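Local coordinates for protein bifunctional enzyme cysn/cysc (Mycobacterium tuberculosis, PDB 4BZP) that phosphorylates adenosine-5'-phosphosulfate at its 3'-hydroxyl with ATP, as the adenylyl-sulfate kinase part of a bifunctional sulfate-activating enzyme, at residues G12-G17 / G125-A130; M23-K28 / L79-A84; D105-F110 / I169-S174; L153-D158 / D162-E167. All coordinates share one frame; numbering follows the deposited sequence.

Contact 1 (G12-G17 / G125-A130); sequences GLSGSG and GLYAKA. With ADP (adenosine-5'-diphosphate), chain C.
Tyr127 points its ring edge-on at the backbone of Ser14, and its hydroxyl closes the contact: OH donates to Ser14 O at 2.7 Å. The carbonyl oxygen lies in the plane of the ring, while the hydroxyl sits 18° off the carbonyl plane. Ser14 also turns its side chain to this partner. With OG anti to the backbone N (chi1 -176°), that oxygen passes beside Tyr127 CE1 and comes to 3.9 Å from Leu126 CD1. Phe138 packs edge-to-face with Tyr127. Segment 12-17 forms most of the P-loop (Walker A), which continues into Lys18 and Ser19 and holds the ADP: Gly15 N donates to O1B at 2.8 Å, and Gly17 N is shared between O2B and O3A. Ser16 OG and Ser16 N both bond to Leu13 O, bracing the type II turn. Because the tyrosine grips the carbonyl of the very peptide whose N-H, on Gly15, binds the beta-phosphate, it probably helps to orient and polarise that amide.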
loop_
_atom_site.group_PDB
_atom_site.type_symbol
_atom_site.label_atom_id
_atom_site.label_comp_id
_atom_site.label_asym_id
_atom_site.label_seq_id
_atom_site.Cartn_x
_atom_site.Cartn_y
_atom_site.Cartn_z
ATOM N N GLY A 12 19.339 5.669 -9.062
ATOM C CA GLY A 12 20.154 6.536 -9.890
ATOM C C GLY A 12 19.805 7.984 -9.678
ATOM O O GLY A 12 18.738 8.322 -9.146
ATOM N N LEU A 13 20.664 8.853 -10.194
ATOM C CA LEU A 13 20.489 10.247 -10.087
ATOM C C LEU A 13 19.187 10.755 -10.688
ATOM O O LEU A 13 18.612 10.145 -11.585
ATOM C CB LEU A 13 21.655 10.991 -10.749
ATOM C CG LEU A 13 23.024 10.741 -10.154
ATOM C CD1 LEU A 13 24.090 11.440 -11.000
ATOM C CD2 LEU A 13 23.139 11.238 -8.731
ATOM N N SER A 14 18.706 11.897 -10.224
ATOM C CA SER A 14 17.613 12.587 -10.896
ATOM C C SER A 14 17.942 12.742 -12.379
ATOM O O SER A 14 19.039 13.165 -12.729
ATOM C CB SER A 14 17.396 13.973 -10.292
ATOM O OG SER A 14 16.307 14.626 -10.848
ATOM N N GLY A 15 17.021 12.343 -13.240
ATOM C CA GLY A 15 17.191 12.466 -14.686
ATOM C C GLY A 15 18.006 11.357 -15.316
ATOM O O GLY A 15 18.294 11.459 -16.510
ATOM N N SER A 16 18.286 10.293 -14.602
ATOM C CA SER A 16 19.021 9.172 -15.169
ATOM C C SER A 16 18.208 8.230 -16.008
ATOM O O SER A 16 18.783 7.431 -16.782
ATOM C CB SER A 16 19.764 8.422 -14.057
ATOM O OG SER A 16 18.881 7.871 -13.097
ATOM N N GLY A 17 16.885 8.349 -15.909
ATOM C CA GLY A 17 15.986 7.568 -16.751
ATOM C C GLY A 17 15.108 6.574 -16.041
ATOM O O GLY A 17 14.474 5.753 -16.693
ATOM N N GLY A 125 13.512 20.645 -14.763
ATOM C CA GLY A 125 14.156 21.858 -14.271
ATOM C C GLY A 125 14.627 21.793 -12.843
ATOM O O GLY A 125 14.950 22.817 -12.249
ATOM N N LEU A 126 14.720 20.620 -12.242
ATOM C CA LEU A 126 15.177 20.455 -10.869
ATOM C C LEU A 126 16.656 20.791 -10.752
ATOM O O LEU A 126 17.080 21.377 -9.741
ATOM C CB LEU A 126 14.961 18.989 -10.418
ATOM C CG LEU A 126 13.484 18.608 -10.354
ATOM C CD1 LEU A 126 13.425 17.112 -10.018
ATOM C CD2 LEU A 126 12.697 19.434 -9.339
ATOM N N TYR A 127 17.494 20.446 -11.727
ATOM C CA TYR A 127 18.931 20.821 -11.681
ATOM C C TYR A 127 19.019 22.329 -11.747
ATOM O O TYR A 127 19.833 22.908 -11.017
ATOM C CB TYR A 127 19.773 20.183 -12.794
ATOM C CG TYR A 127 20.078 18.726 -12.517
ATOM C CD1 TYR A 127 19.216 17.751 -12.943
ATOM C CD2 TYR A 127 21.233 18.347 -11.863
ATOM C CE1 TYR A 127 19.492 16.394 -12.676
ATOM C CE2 TYR A 127 21.529 17.051 -11.578
ATOM C CZ TYR A 127 20.650 16.053 -11.993
ATOM O OH TYR A 127 20.921 14.743 -11.647
ATOM N N ALA A 128 18.240 22.986 -12.616
ATOM C CA ALA A 128 18.307 24.472 -12.677
ATOM C C ALA A 128 17.922 25.060 -11.324
ATOM O O ALA A 128 18.572 26.018 -10.876
ATOM C CB ALA A 128 17.409 24.988 -13.778
ATOM N N LYS A 129 16.908 24.523 -10.649
ATOM C CA LYS A 129 16.567 25.024 -9.308
ATOM C C LYS A 129 17.731 24.775 -8.347
ATOM O O LYS A 129 18.084 25.682 -7.500
ATOM C CB LYS A 129 15.324 24.373 -8.768
ATOM C CG LYS A 129 14.046 24.973 -9.211
ATOM C CD LYS A 129 12.912 24.516 -8.314
ATOM C CE LYS A 129 11.563 24.992 -8.759
ATOM N NZ LYS A 129 10.676 25.006 -7.565
ATOM N N ALA A 130 18.344 23.608 -8.358
ATOM C CA ALA A 130 19.434 23.297 -7.430
ATOM C C ALA A 130 20.583 24.255 -7.633
ATOM O O ALA A 130 21.186 24.754 -6.650
ATOM C CB ALA A 130 19.892 21.853 -7.612
HETATM P PB ADP C . 14.474 9.910 -13.559
HETATM O O1B ADP C . 14.540 11.256 -12.764
HETATM O O2B ADP C . 15.574 8.965 -13.201
HETATM O O3B ADP C . 13.096 9.338 -13.556
HETATM P PA ADP C . 13.861 10.458 -16.367
HETATM O O1A ADP C . 12.901 11.553 -16.147
HETATM O O2A ADP C . 13.301 9.110 -16.711
HETATM O O3A ADP C . 14.788 10.334 -15.086
HETATM O "O5'" ADP C . 14.973 10.785 -17.487
HETATM C "C5'" ADP C . 15.368 12.118 -17.714
HETATM C "C4'" ADP C . 15.109 12.398 -19.199
HETATM O "O4'" ADP C . 16.185 11.850 -19.936
HETATM C "C3'" ADP C . 13.803 11.891 -19.828
HETATM O "O3'" ADP C . 12.964 12.990 -20.093
HETATM C "C2'" ADP C . 14.231 11.366 -21.150
HETATM O "O2'" ADP C . 13.760 12.308 -22.155
HETATM C "C1'" ADP C . 15.726 11.336 -21.169
HETATM N N9 ADP C . 16.234 9.955 -21.244
HETATM C C8 ADP C . 16.190 9.061 -20.213
HETATM N N7 ADP C . 16.723 7.871 -20.540
HETATM C C5 ADP C . 17.155 8.035 -21.833
HETATM C C6 ADP C . 17.785 7.133 -22.764
HETATM N N6 ADP C . 18.122 5.871 -22.429
HETATM N N1 ADP C . 18.026 7.670 -23.987
HETATM C C2 ADP C . 17.698 8.916 -24.310
HETATM N N3 ADP C . 17.073 9.818 -23.509
HETATM C C4 ADP C . 16.761 9.355 -22.281
#

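Contact 2 (M23-K28 / L79-A84); sequences MLVERK and LVLVPA
Leu81 reaches from strand 79-82, between 36-38 and 6-11 in the parallel sheet, to helix 18-31, the helix that follows the P-loop in this P-loop kinase fold. Its CB leaves the strand pointing at the helix, and CG stands anti to the carbonyl carbon (chi1 -61°), which sends the isobutyl fork between two successive residues of the helix. CD1 lies against the backbone, 3.8 Å from Glu26 N, touches Glu26 CB and also grazes Val25 CG1. CD2 turns to Val25 and packs on that same CG1. The Val25 and Leu81 side chains meet at a slant, and the contact is purely van der Waals. Val25 points toward the strand, whereas Glu26 contributes its backbone N and CB; beyond CG its chain runs extended to the carboxylate, whose OE2 accepts a hydrogen bond from Val38 N on the edge strand 36-38. Strand 36-38 also packs on the helix, Ala36 against Glu26. Ala22, a turn earlier on the helix, and Val8 on the neighbouring strand also pack on Leu81, and Ala165 of helix 161-173 on Val25. The methyl-to-methyl approach, Val25 CG1 to Leu81 CD2, is 3.8 Å.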
loop_
_atom_site.group_PDB
_atom_site.type_symbol
_atom_site.label_atom_id
_atom_site.label_comp_id
_atom_site.label_asym_id
_atom_site.label_seq_id
_atom_site.Cartn_x
_atom_site.Cartn_y
_atom_site.Cartn_z
ATOM N N MET A 23 8.073 3.368 -16.840
ATOM C CA MET A 23 6.800 3.596 -17.535
ATOM C C MET A 23 6.718 2.768 -18.811
ATOM O O MET A 23 5.654 2.276 -19.133
ATOM C CB MET A 23 6.586 5.083 -17.832
ATOM C CG MET A 23 6.447 5.930 -16.566
ATOM S SD MET A 23 4.908 5.605 -15.709
ATOM C CE MET A 23 3.622 6.320 -16.718
ATOM N N LEU A 24 7.828 2.654 -19.543
ATOM C CA LEU A 24 7.805 1.905 -20.784
ATOM C C LEU A 24 7.735 0.419 -20.515
ATOM O O LEU A 24 7.029 -0.324 -21.197
ATOM C CB LEU A 24 8.991 2.252 -21.672
ATOM C CG LEU A 24 8.959 1.522 -23.036
ATOM C CD1 LEU A 24 7.663 1.690 -23.798
ATOM C CD2 LEU A 24 10.092 2.050 -23.876
ATOM N N VAL A 25 8.417 -0.073 -19.497
ATOM C CA VAL A 25 8.258 -1.461 -19.092
ATOM C C VAL A 25 6.811 -1.731 -18.700
ATOM O O VAL A 25 6.241 -2.741 -19.114
ATOM C CB VAL A 25 9.200 -1.844 -17.925
ATOM C CG1 VAL A 25 8.887 -3.217 -17.364
ATOM C CG2 VAL A 25 10.651 -1.779 -18.330
ATOM N N GLU A 26 6.208 -0.829 -17.955
ATOM C CA GLU A 26 4.798 -1.022 -17.588
ATOM C C GLU A 26 3.952 -1.159 -18.840
ATOM O O GLU A 26 3.123 -2.070 -18.887
ATOM C CB GLU A 26 4.343 0.160 -16.737
ATOM C CG GLU A 26 2.905 -0.000 -16.199
ATOM C CD GLU A 26 2.329 1.254 -15.549
ATOM O OE1 GLU A 26 2.512 2.389 -16.064
ATOM O OE2 GLU A 26 1.809 1.130 -14.419
ATOM N N ARG A 27 4.120 -0.272 -19.808
ATOM C CA ARG A 27 3.318 -0.331 -21.038
ATOM C C ARG A 27 3.567 -1.628 -21.768
ATOM O O ARG A 27 2.601 -2.272 -22.250
ATOM C CB ARG A 27 3.604 0.875 -21.925
ATOM C CG ARG A 27 3.087 2.190 -21.345
ATOM C CD ARG A 27 3.058 3.408 -22.259
ATOM N NE ARG A 27 4.405 3.852 -22.596
ATOM C CZ ARG A 27 5.113 4.712 -21.864
ATOM N NH1 ARG A 27 4.595 5.217 -20.755
ATOM N NH2 ARG A 27 6.311 5.039 -22.230
ATOM N N LYS A 28 4.834 -2.006 -21.932
ATOM C CA LYS A 28 5.159 -3.249 -22.664
ATOM C C LYS A 28 4.497 -4.443 -22.021
ATOM O O LYS A 28 3.968 -5.332 -22.718
ATOM C CB LYS A 28 6.666 -3.474 -22.770
ATOM C CG LYS A 28 7.389 -2.584 -23.773
ATOM C CD LYS A 28 8.859 -2.858 -23.722
ATOM C CE LYS A 28 9.700 -1.986 -24.623
ATOM N NZ LYS A 28 9.411 -2.345 -26.054
ATOM N N LEU A 79 3.649 -6.871 -11.124
ATOM C CA LEU A 79 5.031 -6.579 -11.391
ATOM C C LEU A 79 5.197 -5.114 -11.046
ATOM O O LEU A 79 4.676 -4.249 -11.731
ATOM C CB LEU A 79 5.390 -6.876 -12.843
ATOM C CG LEU A 79 6.879 -6.801 -13.221
ATOM C CD1 LEU A 79 7.403 -5.388 -13.277
ATOM C CD2 LEU A 79 7.726 -7.651 -12.298
ATOM N N VAL A 80 5.892 -4.847 -9.946
ATOM C CA VAL A 80 6.002 -3.500 -9.372
ATOM C C VAL A 80 7.301 -2.835 -9.824
ATOM O O VAL A 80 8.349 -3.461 -9.744
ATOM C CB VAL A 80 5.941 -3.518 -7.845
ATOM C CG1 VAL A 80 5.905 -2.108 -7.249
ATOM C CG2 VAL A 80 4.696 -4.286 -7.371
ATOM N N LEU A 81 7.215 -1.612 -10.279
ATOM C CA LEU A 81 8.363 -0.850 -10.796
ATOM C C LEU A 81 8.493 0.381 -9.948
ATOM O O LEU A 81 7.526 1.185 -9.876
ATOM C CB LEU A 81 8.105 -0.481 -12.238
ATOM C CG LEU A 81 7.927 -1.701 -13.141
ATOM C CD1 LEU A 81 6.927 -1.495 -14.256
ATOM C CD2 LEU A 81 9.269 -2.103 -13.731
ATOM N N VAL A 82 9.620 0.560 -9.265
ATOM C CA VAL A 82 9.789 1.660 -8.290
ATOM C C VAL A 82 10.913 2.551 -8.756
ATOM O O VAL A 82 12.108 2.222 -8.594
ATOM C CB VAL A 82 10.115 1.106 -6.914
ATOM C CG1 VAL A 82 10.194 2.249 -5.896
ATOM C CG2 VAL A 82 9.093 0.080 -6.493
ATOM N N PRO A 83 10.563 3.727 -9.330
ATOM C CA PRO A 83 11.600 4.614 -9.844
ATOM C C PRO A 83 12.092 5.687 -8.896
ATOM O O PRO A 83 12.239 6.876 -9.331
ATOM C CB PRO A 83 10.905 5.250 -11.027
ATOM C CG PRO A 83 9.489 5.359 -10.603
ATOM C CD PRO A 83 9.226 4.110 -9.824
ATOM N N ALA A 84 12.580 5.282 -7.749
ATOM C CA ALA A 84 13.086 6.229 -6.741
ATOM C C ALA A 84 14.585 6.382 -6.856
ATOM O O ALA A 84 15.300 5.476 -7.302
ATOM C CB ALA A 84 12.682 5.778 -5.356
#

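Contact 3 (D105-F110 / I169-S174); sequences DFFEVF and IDLLES
Phe107 stands out from its strand toward the last turns of helix 161-173 and is gripped by two leucines. Both of their CD2 methyls lie on the same side of the ring plane and approach it obliquely. That of Leu171 is 3.7 Å from Phe107 CD1 and also touches Phe107 CB at the root of the ring, with Leu171 CG close behind. Leu172 CD2 approaches Phe107 CE2 to 3.6 Å and Phe107 CD2 almost as closely. With CG anti to the backbone N (chi1 178°), Leu171 reaches toward the strand; its side chain and that of Phe107 run past each other in opposite directions. This is the C-terminal helix lying on the central parallel sheet of the P-loop kinase fold, roughly antiparallel to strand 106-110, their N-to-C directions 150° apart. Packing thins toward Val109, whose CG2 is 4.2 Å from Leu171 CD2; that valine also packs on Val8, Phe10 and Leu155. At the far end the helix ends at the solvent-exposed Glu173 and Ser174. There Ser174 OG donates to Leu171 O at 2.7 Å, tilted 23° from the carbonyl plane, and Ser174 N reaches the same oxygen from the same face.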
loop_
_atom_site.group_PDB
_atom_site.type_symbol
_atom_site.label_atom_id
_atom_site.label_comp_id
_atom_site.label_asym_id
_atom_site.label_seq_id
_atom_site.Cartn_x
_atom_site.Cartn_y
_atom_site.Cartn_z
ATOM N N ASP A 105 10.574 -11.798 -5.157
ATOM C CA ASP A 105 11.745 -11.478 -5.978
ATOM C C ASP A 105 11.937 -9.963 -6.081
ATOM O O ASP A 105 10.985 -9.201 -6.243
ATOM C CB ASP A 105 11.567 -12.009 -7.392
ATOM C CG ASP A 105 11.753 -13.508 -7.515
ATOM O OD1 ASP A 105 12.092 -14.217 -6.554
ATOM O OD2 ASP A 105 11.568 -13.942 -8.664
ATOM N N PHE A 106 13.192 -9.533 -6.003
ATOM C CA PHE A 106 13.575 -8.142 -5.983
ATOM C C PHE A 106 14.784 -7.963 -6.860
ATOM O O PHE A 106 15.766 -8.727 -6.746
ATOM C CB PHE A 106 13.908 -7.746 -4.532
ATOM C CG PHE A 106 14.387 -6.318 -4.312
ATOM C CD1 PHE A 106 15.731 -5.976 -4.448
ATOM C CD2 PHE A 106 13.494 -5.343 -3.929
ATOM C CE1 PHE A 106 16.145 -4.684 -4.257
ATOM C CE2 PHE A 106 13.931 -4.048 -3.667
ATOM C CZ PHE A 106 15.253 -3.723 -3.815
ATOM N N PHE A 107 14.742 -6.950 -7.713
ATOM C CA PHE A 107 15.850 -6.631 -8.606
ATOM C C PHE A 107 16.248 -5.189 -8.414
ATOM O O PHE A 107 15.424 -4.299 -8.535
ATOM C CB PHE A 107 15.453 -6.885 -10.046
ATOM C CG PHE A 107 14.956 -8.257 -10.313
ATOM C CD1 PHE A 107 15.827 -9.252 -10.638
ATOM C CD2 PHE A 107 13.594 -8.537 -10.222
ATOM C CE1 PHE A 107 15.356 -10.541 -10.897
ATOM C CE2 PHE A 107 13.125 -9.819 -10.458
ATOM C CZ PHE A 107 14.012 -10.805 -10.795
ATOM N N GLU A 108 17.526 -4.954 -8.163
ATOM C CA GLU A 108 18.131 -3.622 -8.041
ATOM C C GLU A 108 18.630 -3.249 -9.434
ATOM O O GLU A 108 19.575 -3.891 -9.947
ATOM C CB GLU A 108 19.278 -3.547 -6.983
ATOM C CG GLU A 108 19.863 -2.115 -6.843
ATOM C CD GLU A 108 21.185 -1.983 -6.108
ATOM O OE1 GLU A 108 22.087 -2.680 -6.515
ATOM O OE2 GLU A 108 21.344 -1.189 -5.151
ATOM N N VAL A 109 18.054 -2.238 -10.031
ATOM C CA VAL A 109 18.397 -1.793 -11.376
ATOM C C VAL A 109 18.993 -0.414 -11.288
ATOM O O VAL A 109 18.358 0.552 -10.828
ATOM C CB VAL A 109 17.202 -1.814 -12.295
ATOM C CG1 VAL A 109 17.597 -1.243 -13.648
ATOM C CG2 VAL A 109 16.656 -3.234 -12.427
ATOM N N PHE A 110 20.274 -0.268 -11.648
ATOM C CA PHE A 110 21.002 0.984 -11.580
ATOM C C PHE A 110 21.000 1.718 -12.908
ATOM O O PHE A 110 21.549 1.198 -13.891
ATOM C CB PHE A 110 22.421 0.664 -11.145
ATOM C CG PHE A 110 23.361 1.844 -11.028
ATOM C CD1 PHE A 110 22.941 3.125 -10.780
ATOM C CD2 PHE A 110 24.741 1.610 -11.125
ATOM C CE1 PHE A 110 23.850 4.151 -10.700
ATOM C CE2 PHE A 110 25.667 2.649 -10.981
ATOM C CZ PHE A 110 25.202 3.918 -10.773
ATOM N N ILE A 169 12.896 -6.354 -18.958
ATOM C CA ILE A 169 11.999 -7.499 -19.179
ATOM C C ILE A 169 12.811 -8.783 -19.326
ATOM O O ILE A 169 12.458 -9.791 -18.727
ATOM C CB ILE A 169 11.113 -7.182 -20.371
ATOM C CG1 ILE A 169 10.120 -6.099 -19.967
ATOM C CG2 ILE A 169 10.371 -8.436 -20.843
ATOM C CD1 ILE A 169 9.316 -5.547 -21.086
ATOM N N ASP A 170 13.951 -8.713 -19.994
ATOM C CA ASP A 170 14.824 -9.907 -20.155
ATOM C C ASP A 170 15.269 -10.379 -18.767
ATOM O O ASP A 170 15.307 -11.581 -18.453
ATOM C CB ASP A 170 16.042 -9.630 -21.039
ATOM C CG ASP A 170 15.700 -9.444 -22.554
ATOM O OD1 ASP A 170 14.587 -9.762 -22.932
ATOM O OD2 ASP A 170 16.578 -8.912 -23.234
ATOM N N LEU A 171 15.608 -9.438 -17.890
ATOM C CA LEU A 171 16.037 -9.793 -16.522
ATOM C C LEU A 171 14.940 -10.530 -15.800
ATOM O O LEU A 171 15.194 -11.551 -15.113
ATOM C CB LEU A 171 16.402 -8.521 -15.748
ATOM C CG LEU A 171 16.829 -8.676 -14.263
ATOM C CD1 LEU A 171 18.106 -9.486 -14.079
ATOM C CD2 LEU A 171 16.918 -7.290 -13.622
ATOM N N LEU A 172 13.719 -10.028 -15.941
ATOM C CA LEU A 172 12.540 -10.601 -15.282
ATOM C C LEU A 172 12.277 -11.978 -15.752
ATOM O O LEU A 172 11.816 -12.821 -14.971
ATOM C CB LEU A 172 11.289 -9.749 -15.505
ATOM C CG LEU A 172 11.354 -8.409 -14.818
ATOM C CD1 LEU A 172 10.206 -7.494 -15.244
ATOM C CD2 LEU A 172 11.391 -8.553 -13.298
ATOM N N GLU A 173 12.581 -12.214 -17.019
ATOM C CA GLU A 173 12.259 -13.506 -17.612
ATOM C C GLU A 173 13.396 -14.506 -17.499
ATOM O O GLU A 173 13.211 -15.668 -17.861
ATOM C CB GLU A 173 11.872 -13.272 -19.048
ATOM C CG GLU A 173 10.578 -12.519 -19.213
ATOM C CD GLU A 173 10.294 -12.315 -20.677
ATOM O OE1 GLU A 173 11.271 -12.479 -21.454
ATOM O OE2 GLU A 173 9.147 -11.969 -21.038
ATOM N N SER A 174 14.553 -14.088 -16.992
ATOM C CA SER A 174 15.767 -14.919 -16.901
ATOM C C SER A 174 15.680 -15.939 -15.763
ATOM O O SER A 174 14.862 -15.858 -14.837
ATOM C CB SER A 174 17.031 -14.050 -16.750
ATOM O OG SER A 174 17.158 -13.428 -15.464
ATOM O OXT SER A 174 16.486 -16.888 -15.797
#

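Contact 4 (L153-D158 / D162-E167); sequences LRLTPD and DEQAQE. With EDO (1,2-ethanediol), chain G; EDO (1,2-ethanediol), chain D.
Leu155 lies against the Gln164 side chain in the strand-loop-helix unit that ends this P-loop kinase fold, where edge strand 153-155 turns back into helix 161-173 with the two axes almost antiparallel (176°). CB and CD1 of Leu155 each approach Gln164 OE1 to 3.7 Å, while CD2 passes on to Glu167, meeting its carboxylate. Leu153 CD1 is 3.7 Å from Glu167 OE1, the two side chains crossing, and Leu153 CD2 lies by Glu167 O. Gln164 has its CG beside the backbone N (chi1 -68°) and then runs extended, so its amide reaches the loop after the strand, with NE2 2.9 Å from Thr156 O; NE2 also makes a weak hydrogen bond to Arg159 O, and the residue belongs to the ADP pocket.

In the next shell, waters join the partly exposed Glu167 to the strand backbone. One donates to Arg154 O and to Glu167 OE1; another accepts from Thr156 N and donates to Glu167 OE2. Nearer the helix start Glu163 OE1 accepts from Ser160 N, and a third water links it to Asp158 O. The loop itself is braced by Thr156 OG1, which donates to Asp158 OD1 at 2.7 Å, on the syn side and 23° out of the carboxylate plane.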
loop_
_atom_site.group_PDB
_atom_site.type_symbol
_atom_site.label_atom_id
_atom_site.label_comp_id
_atom_site.label_asym_id
_atom_site.label_seq_id
_atom_site.Cartn_x
_atom_site.Cartn_y
_atom_site.Cartn_z
ATOM N N LEU A 153 21.197 -5.286 -12.576
ATOM C CA LEU A 153 21.273 -4.822 -13.934
ATOM C C LEU A 153 21.743 -3.389 -13.908
ATOM O O LEU A 153 21.306 -2.580 -13.081
ATOM C CB LEU A 153 19.891 -4.901 -14.577
ATOM C CG LEU A 153 19.754 -4.396 -16.013
ATOM C CD1 LEU A 153 20.619 -5.215 -16.976
ATOM C CD2 LEU A 153 18.297 -4.431 -16.421
ATOM N N ARG A 154 22.641 -3.024 -14.796
ATOM C CA ARG A 154 23.137 -1.672 -14.936
ATOM C C ARG A 154 22.690 -1.180 -16.295
ATOM O O ARG A 154 23.044 -1.762 -17.319
ATOM C CB ARG A 154 24.674 -1.662 -14.824
ATOM C CG ARG A 154 25.301 -0.263 -14.922
ATOM C CD ARG A 154 26.838 -0.231 -14.891
ATOM N NE ARG A 154 27.343 -1.158 -13.897
ATOM C CZ ARG A 154 27.757 -0.761 -12.697
ATOM N NH1 ARG A 154 27.743 0.518 -12.387
ATOM N NH2 ARG A 154 28.187 -1.652 -11.841
ATOM N N LEU A 155 21.878 -0.129 -16.349
ATOM C CA LEU A 155 21.386 0.502 -17.571
ATOM C C LEU A 155 22.265 1.678 -17.909
ATOM O O LEU A 155 22.571 2.477 -17.030
ATOM C CB LEU A 155 19.959 0.959 -17.415
ATOM C CG LEU A 155 18.932 -0.148 -17.107
ATOM C CD1 LEU A 155 17.531 0.409 -16.886
ATOM C CD2 LEU A 155 18.907 -1.198 -18.221
ATOM N N THR A 156 22.659 1.820 -19.170
ATOM C CA THR A 156 23.604 2.815 -19.567
ATOM C C THR A 156 23.013 3.711 -20.680
ATOM O O THR A 156 22.219 3.253 -21.508
ATOM C CB THR A 156 24.928 2.156 -20.013
ATOM O OG1 THR A 156 24.638 1.262 -21.042
ATOM C CG2 THR A 156 25.562 1.459 -18.862
ATOM N N PRO A 157 23.462 4.968 -20.765
ATOM C CA PRO A 157 22.796 5.977 -21.603
ATOM C C PRO A 157 23.011 5.811 -23.103
ATOM O O PRO A 157 22.365 6.459 -23.873
ATOM C CB PRO A 157 23.354 7.310 -21.029
ATOM C CG PRO A 157 24.616 6.977 -20.394
ATOM C CD PRO A 157 24.409 5.595 -19.819
ATOM N N ASP A 158 23.938 4.934 -23.508
ATOM C CA ASP A 158 24.101 4.600 -24.923
ATOM C C ASP A 158 22.930 3.800 -25.497
ATOM O O ASP A 158 22.774 3.732 -26.703
ATOM C CB ASP A 158 25.431 3.843 -25.165
ATOM C CG ASP A 158 25.527 2.566 -24.383
ATOM O OD1 ASP A 158 25.579 2.672 -23.136
ATOM O OD2 ASP A 158 25.506 1.459 -24.965
ATOM N N ASP A 162 13.696 2.338 -24.998
ATOM C CA ASP A 162 13.129 1.076 -25.466
ATOM C C ASP A 162 14.078 -0.143 -25.235
ATOM O O ASP A 162 13.633 -1.179 -24.781
ATOM C CB ASP A 162 12.735 1.168 -26.942
ATOM C CG ASP A 162 11.999 -0.062 -27.410
ATOM O OD1 ASP A 162 10.811 -0.171 -27.038
ATOM O OD2 ASP A 162 12.607 -0.895 -28.132
ATOM N N GLU A 163 15.331 0.057 -25.552
ATOM C CA GLU A 163 16.341 -0.993 -25.370
ATOM C C GLU A 163 16.494 -1.319 -23.912
ATOM O O GLU A 163 16.570 -2.480 -23.512
ATOM C CB GLU A 163 17.663 -0.592 -26.000
ATOM C CG GLU A 163 17.574 -0.619 -27.546
ATOM C CD GLU A 163 18.639 0.165 -28.245
ATOM O OE1 GLU A 163 19.452 0.923 -27.665
ATOM O OE2 GLU A 163 18.637 0.020 -29.517
ATOM N N GLN A 164 16.565 -0.278 -23.079
ATOM C CA GLN A 164 16.694 -0.483 -21.623
ATOM C C GLN A 164 15.475 -1.187 -21.033
ATOM O O GLN A 164 15.590 -2.040 -20.186
ATOM C CB GLN A 164 16.872 0.855 -20.936
ATOM C CG GLN A 164 18.181 1.511 -21.254
ATOM C CD GLN A 164 18.410 2.782 -20.451
ATOM O OE1 GLN A 164 17.707 3.087 -19.453
ATOM N NE2 GLN A 164 19.384 3.538 -20.877
ATOM N N ALA A 165 14.294 -0.821 -21.488
ATOM C CA ALA A 165 13.052 -1.459 -21.044
ATOM C C ALA A 165 13.085 -2.943 -21.387
ATOM O O ALA A 165 12.685 -3.777 -20.553
ATOM C CB ALA A 165 11.826 -0.792 -21.659
ATOM N N GLN A 166 13.529 -3.275 -22.617
ATOM C CA GLN A 166 13.634 -4.670 -22.956
ATOM C C GLN A 166 14.669 -5.401 -22.109
ATOM O O GLN A 166 14.471 -6.566 -21.737
ATOM C CB GLN A 166 13.911 -4.795 -24.444
ATOM C CG GLN A 166 13.906 -6.265 -24.894
ATOM C CD GLN A 166 12.550 -6.919 -24.703
ATOM O OE1 GLN A 166 11.516 -6.361 -25.096
ATOM N NE2 GLN A 166 12.516 -8.049 -24.016
ATOM N N GLU A 167 15.754 -4.731 -21.725
ATOM C CA GLU A 167 16.723 -5.363 -20.840
ATOM C C GLU A 167 16.111 -5.706 -19.492
ATOM O O GLU A 167 16.432 -6.737 -18.899
ATOM C CB GLU A 167 17.932 -4.505 -20.607
ATOM C CG GLU A 167 18.836 -4.310 -21.783
ATOM C CD GLU A 167 20.043 -3.562 -21.317
ATOM O OE1 GLU A 167 20.790 -4.132 -20.497
ATOM O OE2 GLU A 167 20.185 -2.395 -21.721
HETATM C C1 EDO G . 25.234 -5.364 -15.203
HETATM O O1 EDO G . 24.105 -5.217 -16.030
HETATM C C2 EDO G . 24.988 -6.200 -13.979
HETATM O O2 EDO G . 24.682 -5.296 -12.943
HETATM C C1 EDO D . 9.021 -3.008 -30.837
HETATM O O1 EDO D . 8.243 -3.717 -29.880
HETATM C C2 EDO D . 9.670 -1.861 -30.098
HETATM O O2 EDO D . 10.673 -2.444 -29.226
HETATM O O HOH W 1 22.947 -3.324 -19.547
HETATM O O HOH W 2 21.690 -0.463 -20.759
HETATM O O HOH W 3 20.567 2.934 -29.015
#

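How the contacts relate
Contacts 2, 3 and 4 share one parallel sheet, whereas contact 1 stands apart on the nucleotide side, its centre about 24 Å from that of contact 3. Contact 2 is buried and held by van der Waals packing; contact 3 is also apolar but opens toward the chain terminus, and contact 4, at the sheet's outer strand, adds waters and carboxylates. Contacts 3 and 4 use successive parts of helix 161-173, and their strands probably pair through Phe110 with Leu153 and Leu155. That helix meets the helix of contact 2 through the Lys28–Asp162 salt bridge and Ile169 packing. Contact 1 instead rests on a side-chain hydroxyl bonded to a backbone carbonyl, and with Gln164 of contact 4 it borders the ADP.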